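Local coordinates for alpha-L-rhamnosidase (Streptomyces avermitilis, PDB 3W5M), which hydrolyses terminal non-reducing alpha-L-rhamnose residues from plant glycosides such as naringin, rutin and hesperidin and from gum arabic, and carries a calcium-dependent L-rhamnose-binding module, at residues 872-877 with 924-929; 614-619 with 920-925; 602-607 with 928-933. All coordinates share one frame; numbering follows the deposited sequence.

Contact 1: 872-877 with 924-929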
loop_
_atom_site.group_PDB
_atom_site.type_symbol
_atom_site.label_atom_id
_atom_site.label_comp_id
_atom_site.label_asym_id
_atom_site.label_seq_id
_atom_site.Cartn_x
_atom_site.Cartn_y
_atom_site.Cartn_z
ATOM N N ARG A 872 -31.173 -8.965 -6.682
ATOM C CA ARG A 872 -31.131 -9.408 -8.075
ATOM C C ARG A 872 -29.765 -9.072 -8.674
ATOM O O ARG A 872 -29.108 -9.931 -9.282
ATOM C CB ARG A 872 -32.261 -8.763 -8.889
ATOM C CG ARG A 872 -32.454 -9.346 -10.286
ATOM C CD ARG A 872 -33.180 -10.693 -10.280
ATOM N NE ARG A 872 -33.648 -11.057 -11.621
ATOM C CZ ARG A 872 -34.838 -10.723 -12.125
ATOM N NH1 ARG A 872 -35.709 -10.019 -11.411
ATOM N NH2 ARG A 872 -35.165 -11.098 -13.354
ATOM N N LEU A 873 -29.349 -7.827 -8.472
ATOM C CA LEU A 873 -28.015 -7.379 -8.845
ATOM C C LEU A 873 -26.923 -8.166 -8.139
ATOM O O LEU A 873 -25.923 -8.534 -8.761
ATOM C CB LEU A 873 -27.840 -5.889 -8.571
ATOM C CG LEU A 873 -28.751 -4.982 -9.383
ATOM C CD1 LEU A 873 -28.411 -3.553 -9.064
ATOM C CD2 LEU A 873 -28.579 -5.259 -10.870
ATOM N N LEU A 874 -27.121 -8.433 -6.852
ATOM C CA LEU A 874 -26.102 -9.109 -6.053
ATOM C C LEU A 874 -25.832 -10.533 -6.553
ATOM O O LEU A 874 -24.671 -10.947 -6.650
ATOM C CB LEU A 874 -26.452 -9.110 -4.553
ATOM C CG LEU A 874 -25.342 -9.667 -3.652
ATOM C CD1 LEU A 874 -24.204 -8.665 -3.506
ATOM C CD2 LEU A 874 -25.901 -10.054 -2.285
ATOM N N HIS A 875 -26.902 -11.264 -6.876
ATOM C CA HIS A 875 -26.806 -12.678 -7.266
ATOM C C HIS A 875 -26.589 -12.877 -8.765
ATOM O O HIS A 875 -26.404 -14.012 -9.220
ATOM C CB HIS A 875 -28.067 -13.436 -6.852
ATOM C CG HIS A 875 -28.182 -13.657 -5.383
ATOM N ND1 HIS A 875 -27.201 -14.286 -4.648
ATOM C CD2 HIS A 875 -29.167 -13.344 -4.512
ATOM C CE1 HIS A 875 -27.573 -14.340 -3.381
ATOM N NE2 HIS A 875 -28.767 -13.784 -3.277
ATOM N N GLN A 876 -26.624 -11.777 -9.508
ATOM C CA GLN A 876 -26.418 -11.781 -10.955
ATOM C C GLN A 876 -25.074 -12.431 -11.320
ATOM O O GLN A 876 -24.044 -12.115 -10.713
ATOM C CB GLN A 876 -26.480 -10.343 -11.461
ATOM C CG GLN A 876 -26.314 -10.128 -12.956
ATOM C CD GLN A 876 -27.369 -10.839 -13.804
ATOM O OE1 GLN A 876 -27.244 -12.036 -14.100
ATOM N NE2 GLN A 876 -28.398 -10.098 -14.224
ATOM N N ARG A 877 -25.082 -13.345 -12.291
ATOM C CA ARG A 877 -23.849 -14.058 -12.697
ATOM C C ARG A 877 -23.337 -13.638 -14.083
ATOM O O ARG A 877 -22.171 -13.863 -14.440
ATOM C CB ARG A 877 -24.050 -15.569 -12.620
ATOM C CG ARG A 877 -24.139 -16.120 -11.197
ATOM C CD ARG A 877 -24.413 -17.617 -11.199
ATOM N NE ARG A 877 -23.417 -18.338 -11.989
ATOM C CZ ARG A 877 -23.530 -19.596 -12.391
ATOM N NH1 ARG A 877 -24.608 -20.307 -12.079
ATOM N NH2 ARG A 877 -22.565 -20.144 -13.119
ATOM N N GLU A 924 -19.923 -3.438 2.158
ATOM C CA GLU A 924 -20.625 -2.767 3.258
ATOM C C GLU A 924 -22.124 -3.021 3.203
ATOM O O GLU A 924 -22.750 -3.098 4.237
ATOM C CB GLU A 924 -20.364 -1.265 3.284
ATOM C CG GLU A 924 -20.896 -0.492 2.093
ATOM C CD GLU A 924 -20.773 1.007 2.265
ATOM O OE1 GLU A 924 -21.371 1.538 3.236
ATOM O OE2 GLU A 924 -20.088 1.659 1.435
ATOM N N TRP A 925 -22.681 -3.152 1.998
ATOM C CA TRP A 925 -24.103 -3.494 1.864
ATOM C C TRP A 925 -24.394 -4.896 2.403
ATOM O O TRP A 925 -25.370 -5.111 3.115
ATOM C CB TRP A 925 -24.594 -3.327 0.422
ATOM C CG TRP A 925 -26.089 -3.592 0.304
ATOM C CD1 TRP A 925 -27.105 -2.655 0.370
ATOM C CD2 TRP A 925 -26.730 -4.875 0.135
ATOM N NE1 TRP A 925 -28.337 -3.291 0.237
ATOM C CE2 TRP A 925 -28.133 -4.642 0.098
ATOM C CE3 TRP A 925 -26.258 -6.196 -0.006
ATOM C CZ2 TRP A 925 -29.063 -5.681 -0.066
ATOM C CZ3 TRP A 925 -27.185 -7.229 -0.169
ATOM C CH2 TRP A 925 -28.572 -6.963 -0.200
ATOM N N MET A 926 -23.522 -5.856 2.104
ATOM C CA MET A 926 -23.695 -7.174 2.631
ATOM C C MET A 926 -23.614 -7.194 4.160
ATOM O O MET A 926 -24.380 -7.909 4.811
ATOM C CB MET A 926 -22.641 -8.129 2.044
ATOM C CG MET A 926 -22.723 -8.326 0.545
ATOM S SD MET A 926 -22.063 -9.936 0.034
ATOM C CE MET A 926 -20.350 -9.691 0.519
ATOM N N TYR A 927 -22.677 -6.440 4.735
ATOM C CA TYR A 927 -22.422 -6.551 6.161
ATOM C C TYR A 927 -23.576 -5.897 6.906
ATOM O O TYR A 927 -24.036 -6.441 7.903
ATOM C CB TYR A 927 -21.041 -5.952 6.547
ATOM C CG TYR A 927 -19.909 -6.506 5.702
ATOM C CD1 TYR A 927 -19.932 -7.834 5.241
ATOM C CD2 TYR A 927 -18.838 -5.708 5.328
ATOM C CE1 TYR A 927 -18.905 -8.341 4.447
ATOM C CE2 TYR A 927 -17.818 -6.207 4.515
ATOM C CZ TYR A 927 -17.850 -7.529 4.100
ATOM O OH TYR A 927 -16.820 -8.011 3.302
ATOM N N ALA A 928 -24.077 -4.790 6.353
ATOM C CA ALA A 928 -25.182 -4.031 6.957
ATOM C C ALA A 928 -26.542 -4.719 6.800
ATOM O O ALA A 928 -27.370 -4.646 7.701
ATOM C CB ALA A 928 -25.223 -2.609 6.413
ATOM N N ASN A 929 -26.737 -5.441 5.696
ATOM C CA ASN A 929 -28.077 -5.956 5.323
ATOM C C ASN A 929 -28.256 -7.462 5.334
ATOM O O ASN A 929 -29.341 -7.962 5.666
ATOM C CB ASN A 929 -28.473 -5.401 3.973
ATOM C CG ASN A 929 -28.494 -3.893 3.956
ATOM O OD1 ASN A 929 -27.634 -3.257 3.354
ATOM N ND2 ASN A 929 -29.471 -3.305 4.627
#
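L874 alone carries the 872-877 side of this contact, and its two methyls divide the work. CD2 takes the closer position, 3.8 Å from CZ3 of W925, coming at the six-membered end of the indole on a slant. CD1 stands off further, at 4.3 Å from M926 CG, and so forms the slacker half of the same buried patch. Torsions explain the meeting: on L874 the CG lies anti to the backbone N (chi1 -173°), and W925 has the same first torsion (-176°), which carries its indole out from helix 923-929 toward the leucine. The polar end of the indole is served by a third party, NE1 bonding to T862 OG1, while Y871 meets the ring edge-to-face. The solvent side lies at the two arginines, R872 and R877, both exposed, R872 lying over W845 in a cation-pi contact and R877 NE pairing with D887, and neither reaches helix 923-929. One leucine, holding two successive residues across from it, joins helix 867-875 to helix 923-929 by apolar packing within the (alpha/alpha)6-barrel domain of this family 78 glycoside hydrolase.

Contact 2: 614-619 with 920-925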
loop_
_atom_site.group_PDB
_atom_site.type_symbol
_atom_site.label_atom_id
_atom_site.label_comp_id
_atom_site.label_asym_id
_atom_site.label_seq_id
_atom_site.Cartn_x
_atom_site.Cartn_y
_atom_site.Cartn_z
ATOM N N SER A 614 -14.591 -13.184 0.557
ATOM C CA SER A 614 -13.164 -13.542 0.510
ATOM C C SER A 614 -12.390 -12.602 -0.434
ATOM O O SER A 614 -11.334 -12.064 -0.061
ATOM C CB SER A 614 -12.981 -14.990 0.061
ATOM O OG SER A 614 -11.598 -15.340 0.152
ATOM N N ASN A 615 -12.930 -12.368 -1.626
ATOM C CA ASN A 615 -12.288 -11.517 -2.635
ATOM C C ASN A 615 -12.124 -10.072 -2.166
ATOM O O ASN A 615 -11.087 -9.438 -2.403
ATOM C CB ASN A 615 -13.030 -11.580 -3.972
ATOM C CG ASN A 615 -12.935 -12.949 -4.646
ATOM O OD1 ASN A 615 -12.391 -13.913 -4.087
ATOM N ND2 ASN A 615 -13.468 -13.039 -5.852
ATOM N N ILE A 616 -13.166 -9.549 -1.528
ATOM C CA ILE A 616 -13.101 -8.233 -0.885
ATOM C C ILE A 616 -11.921 -8.118 0.109
ATOM O O ILE A 616 -11.176 -7.148 0.048
ATOM C CB ILE A 616 -14.433 -7.888 -0.172
ATOM C CG1 ILE A 616 -15.527 -7.686 -1.228
ATOM C CG2 ILE A 616 -14.291 -6.614 0.666
ATOM C CD1 ILE A 616 -16.934 -7.744 -0.666
ATOM N N THR A 617 -11.803 -9.080 1.012
ATOM C CA THR A 617 -10.764 -9.057 2.062
ATOM C C THR A 617 -9.399 -9.253 1.445
ATOM O O THR A 617 -8.406 -8.730 1.956
ATOM C CB THR A 617 -10.993 -10.067 3.205
ATOM O OG1 THR A 617 -10.819 -11.420 2.739
ATOM C CG2 THR A 617 -12.409 -9.899 3.825
ATOM N N TRP A 618 -9.333 -9.992 0.336
ATOM C CA TRP A 618 -8.048 -10.132 -0.362
ATOM C C TRP A 618 -7.679 -8.870 -1.156
ATOM O O TRP A 618 -6.518 -8.498 -1.197
ATOM C CB TRP A 618 -8.000 -11.426 -1.213
ATOM C CG TRP A 618 -7.690 -12.660 -0.421
ATOM C CD1 TRP A 618 -8.575 -13.529 0.123
ATOM C CD2 TRP A 618 -6.381 -13.122 -0.036
ATOM N NE1 TRP A 618 -7.907 -14.517 0.813
ATOM C CE2 TRP A 618 -6.560 -14.296 0.721
ATOM C CE3 TRP A 618 -5.075 -12.645 -0.268
ATOM C CZ2 TRP A 618 -5.474 -15.038 1.255
ATOM C CZ3 TRP A 618 -3.992 -13.368 0.265
ATOM C CH2 TRP A 618 -4.208 -14.557 1.016
ATOM N N GLY A 619 -8.650 -8.220 -1.818
ATOM C CA GLY A 619 -8.397 -6.967 -2.498
ATOM C C GLY A 619 -7.992 -5.887 -1.504
ATOM O O GLY A 619 -7.105 -5.070 -1.786
ATOM N N GLY A 920 -15.151 -3.749 -4.622
ATOM C CA GLY A 920 -15.390 -4.431 -3.346
ATOM C C GLY A 920 -16.210 -3.605 -2.354
ATOM O O GLY A 920 -16.542 -4.091 -1.272
ATOM N N SER A 921 -16.557 -2.376 -2.736
ATOM C CA SER A 921 -17.423 -1.498 -1.909
ATOM C C SER A 921 -18.840 -2.026 -1.694
ATOM O O SER A 921 -19.575 -1.515 -0.843
ATOM C CB SER A 921 -17.451 -0.065 -2.443
ATOM O OG SER A 921 -17.895 0.018 -3.800
ATOM N N VAL A 922 -19.210 -3.062 -2.446
ATOM C CA VAL A 922 -20.449 -3.814 -2.222
ATOM C C VAL A 922 -20.458 -4.506 -0.855
ATOM O O VAL A 922 -21.526 -4.800 -0.280
ATOM C CB VAL A 922 -20.671 -4.855 -3.362
ATOM C CG1 VAL A 922 -19.630 -5.971 -3.307
ATOM C CG2 VAL A 922 -22.063 -5.455 -3.291
ATOM N N GLY A 923 -19.259 -4.737 -0.310
ATOM C CA GLY A 923 -19.089 -5.389 0.977
ATOM C C GLY A 923 -19.946 -4.760 2.055
ATOM O O GLY A 923 -20.602 -5.465 2.791
ATOM N N GLU A 924 -19.923 -3.438 2.158
ATOM C CA GLU A 924 -20.625 -2.767 3.258
ATOM C C GLU A 924 -22.124 -3.021 3.203
ATOM O O GLU A 924 -22.750 -3.098 4.237
ATOM C CB GLU A 924 -20.364 -1.265 3.284
ATOM C CG GLU A 924 -20.896 -0.492 2.093
ATOM C CD GLU A 924 -20.773 1.007 2.265
ATOM O OE1 GLU A 924 -21.371 1.538 3.236
ATOM O OE2 GLU A 924 -20.088 1.659 1.435
ATOM N N TRP A 925 -22.681 -3.152 1.998
ATOM C CA TRP A 925 -24.103 -3.494 1.864
ATOM C C TRP A 925 -24.394 -4.896 2.403
ATOM O O TRP A 925 -25.370 -5.111 3.115
ATOM C CB TRP A 925 -24.594 -3.327 0.422
ATOM C CG TRP A 925 -26.089 -3.592 0.304
ATOM C CD1 TRP A 925 -27.105 -2.655 0.370
ATOM C CD2 TRP A 925 -26.730 -4.875 0.135
ATOM N NE1 TRP A 925 -28.337 -3.291 0.237
ATOM C CE2 TRP A 925 -28.133 -4.642 0.098
ATOM C CE3 TRP A 925 -26.258 -6.196 -0.006
ATOM C CZ2 TRP A 925 -29.063 -5.681 -0.066
ATOM C CZ3 TRP A 925 -27.185 -7.229 -0.169
ATOM C CH2 TRP A 925 -28.572 -6.963 -0.200
#
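Within the catalytic helical domain, helix 607-622 meets the turn leading into helix 923-929, where I616 presses against G920, V922 and G923. The isoleucine supplies every atom on its side of the contact. Its CD1 comes down on backbone, 3.6 Å from G923 CA, and also lies 3.7 Å from G920 O; the gap to V922 CG1 is wider, at 4.2 Å. Behind it, CG1 sits 3.9 Å from G920 CA. The chain gets there by running nearly extended: CG1 is anti to the carbonyl carbon (chi1 -68°) and CD1 continues outward (chi2 163°). The absence of side chains on G920 and G923 probably helps. A beta carbon on G923 would lie only 3.2 Å from I616 CD1, a tight fit, and the alpha carbons of I616 and G920 are just 5.1 Å apart. In this (alpha/alpha)6-barrel domain the glycine-bearing turn lets helix 607-622 come close, here at a point where the segment also approaches the sugar site: G920 is about 9 Å from the side chain of H916, a residue seen to bind rhamnose. G920 O does double duty, touched by the isoleucine carbons while accepting the backbone N of G923, a bond that draws the turn together. On the helix side, S614 O takes both W618 N and the hydroxyl of T617; the T617 OG1 donor is 2.9 Å from S614 O and tilted 25° from the carbonyl plane. T650 of helix 641-654 touches I616 as well.

Contact 3: 602-607 with 928-933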
loop_
_atom_site.group_PDB
_atom_site.type_symbol
_atom_site.label_atom_id
_atom_site.label_comp_id
_atom_site.label_asym_id
_atom_site.label_seq_id
_atom_site.Cartn_x
_atom_site.Cartn_y
_atom_site.Cartn_z
ATOM N N PHE A 602 -17.839 -13.423 8.067
ATOM C CA PHE A 602 -19.104 -13.394 7.341
ATOM C C PHE A 602 -19.262 -14.722 6.626
ATOM O O PHE A 602 -18.345 -15.148 5.913
ATOM C CB PHE A 602 -19.067 -12.245 6.340
ATOM C CG PHE A 602 -20.288 -12.125 5.459
ATOM C CD1 PHE A 602 -21.487 -11.638 5.956
ATOM C CD2 PHE A 602 -20.211 -12.448 4.110
ATOM C CE1 PHE A 602 -22.606 -11.495 5.121
ATOM C CE2 PHE A 602 -21.310 -12.316 3.270
ATOM C CZ PHE A 602 -22.511 -11.830 3.778
ATOM N N GLU A 603 -20.425 -15.366 6.809
ATOM C CA GLU A 603 -20.717 -16.630 6.134
ATOM C C GLU A 603 -22.211 -16.759 5.889
ATOM O O GLU A 603 -23.016 -16.506 6.785
ATOM C CB GLU A 603 -20.207 -17.807 6.960
ATOM C CG GLU A 603 -20.365 -19.157 6.278
ATOM C CD GLU A 603 -19.944 -20.309 7.169
ATOM O OE1 GLU A 603 -19.631 -20.078 8.367
ATOM O OE2 GLU A 603 -19.929 -21.454 6.662
ATOM N N THR A 604 -22.563 -17.138 4.664
ATOM C CA THR A 604 -23.960 -17.367 4.269
ATOM C C THR A 604 -24.092 -18.801 3.750
ATOM O O THR A 604 -23.084 -19.515 3.617
ATOM C CB THR A 604 -24.426 -16.404 3.160
ATOM O OG1 THR A 604 -23.848 -16.787 1.901
ATOM C CG2 THR A 604 -24.077 -14.942 3.466
ATOM N N ASN A 605 -25.334 -19.216 3.473
ATOM C CA ASN A 605 -25.612 -20.478 2.779
ATOM C C ASN A 605 -25.219 -20.495 1.289
ATOM O O ASN A 605 -25.253 -21.563 0.669
ATOM C CB ASN A 605 -27.110 -20.816 2.892
ATOM C CG ASN A 605 -27.990 -19.785 2.203
ATOM O OD1 ASN A 605 -28.148 -18.663 2.692
ATOM N ND2 ASN A 605 -28.568 -20.157 1.059
ATOM N N VAL A 606 -24.869 -19.328 0.733
ATOM C CA VAL A 606 -24.577 -19.129 -0.689
ATOM C C VAL A 606 -23.083 -19.027 -1.029
ATOM O O VAL A 606 -22.458 -17.979 -0.815
ATOM C CB VAL A 606 -25.279 -17.880 -1.218
ATOM C CG1 VAL A 606 -25.101 -17.755 -2.725
ATOM C CG2 VAL A 606 -26.751 -17.933 -0.855
ATOM N N PRO A 607 -22.510 -20.116 -1.583
ATOM C CA PRO A 607 -21.074 -20.136 -1.892
ATOM C C PRO A 607 -20.556 -18.875 -2.610
ATOM O O PRO A 607 -19.488 -18.367 -2.237
ATOM C CB PRO A 607 -20.929 -21.393 -2.750
ATOM C CG PRO A 607 -21.979 -22.305 -2.189
ATOM C CD PRO A 607 -23.150 -21.402 -1.929
ATOM N N ALA A 928 -24.077 -4.790 6.353
ATOM C CA ALA A 928 -25.182 -4.031 6.957
ATOM C C ALA A 928 -26.542 -4.719 6.800
ATOM O O ALA A 928 -27.370 -4.646 7.701
ATOM C CB ALA A 928 -25.223 -2.609 6.413
ATOM N N ASN A 929 -26.737 -5.441 5.696
ATOM C CA ASN A 929 -28.077 -5.956 5.323
ATOM C C ASN A 929 -28.256 -7.462 5.334
ATOM O O ASN A 929 -29.341 -7.962 5.666
ATOM C CB ASN A 929 -28.473 -5.401 3.973
ATOM C CG ASN A 929 -28.494 -3.893 3.956
ATOM O OD1 ASN A 929 -27.634 -3.257 3.354
ATOM N ND2 ASN A 929 -29.471 -3.305 4.627
ATOM N N ILE A 930 -27.207 -8.211 5.004
ATOM C CA ILE A 930 -27.311 -9.654 5.082
ATOM C C ILE A 930 -26.904 -10.071 6.478
ATOM O O ILE A 930 -27.626 -10.807 7.152
ATOM C CB ILE A 930 -26.482 -10.388 3.982
ATOM C CG1 ILE A 930 -26.915 -9.900 2.597
ATOM C CG2 ILE A 930 -26.599 -11.910 4.162
ATOM C CD1 ILE A 930 -26.062 -10.369 1.425
ATOM N N ALA A 931 -25.741 -9.589 6.931
ATOM C CA ALA A 931 -25.328 -9.843 8.308
ATOM C C ALA A 931 -26.170 -8.991 9.291
ATOM O O ALA A 931 -26.409 -9.392 10.415
ATOM C CB ALA A 931 -23.834 -9.580 8.469
ATOM N N GLY A 932 -26.637 -7.833 8.846
ATOM C CA GLY A 932 -27.483 -6.999 9.696
ATOM C C GLY A 932 -26.718 -6.337 10.833
ATOM O O GLY A 932 -27.179 -6.333 11.980
ATOM N N ILE A 933 -25.547 -5.779 10.511
ATOM C CA ILE A 933 -24.688 -5.119 11.507
ATOM C C ILE A 933 -24.309 -3.764 10.957
ATOM O O ILE A 933 -23.569 -3.678 9.978
ATOM C CB ILE A 933 -23.402 -5.933 11.810
ATOM C CG1 ILE A 933 -23.762 -7.275 12.456
ATOM C CG2 ILE A 933 -22.449 -5.120 12.703
ATOM C CD1 ILE A 933 -22.572 -8.175 12.770
#
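It is the rim of the F602 ring that meets I930 and A931 of segment 928-933, with A931 CB and I930 CG2 both lying near the ring plane. CD1 of the phenyl is 4.0 Å from A931 CB, and CZ is 4.1 Å from I930 CG2. The same I930 methyl is also 4.0 Å from T604 CG2, so one branch fills the angle between ring and threonine. F602 and I930 cross at about a right angle, the phenyl being carried out with CG anti to the backbone N (chi1 177°). With an alanine here, A931 CB and I930 CG2 would probably lose the ring edge they pack on, and a gap would be likely to open between strand 600-604 and the I930-A931 backbone. T604 uses its other branch to shape the chain: OG1 accepts V606 N at 3.0 Å (150°), an ST turn that leads to V606 as N-cap of helix 607-622. Backbone oxygens of I930 and A931 are taken up by W971 and T969, residues of the strand 965-974. Strand 600-604 pairs antiparallel with 955-962, at the edge of a sheet otherwise built from the C-terminal part, and the contact lies at the seam between (alpha/alpha)6-barrel and C-terminal beta-sandwich.

From the N terminus, strand 600-604 opens contact 3 first, and helix 607-622 opens contact 2 directly after it; only much later does helix 867-875 open contact 1. All three close on one short stretch, 920-933. Contact 2 is nested inside contact 3, which has 320 residues between its segments. Contact 1 spans only 46; by its touching residues it starts inside the loop of contact 2 but closes just beyond it, crossing it, and lies wholly inside contact 3. The centres lie 9 to 12 Å apart. Helix 923-929 with its flanking residues is therefore the common element, joining helices 607-622 and 867-875 to the sheet of the C-terminal sandwich.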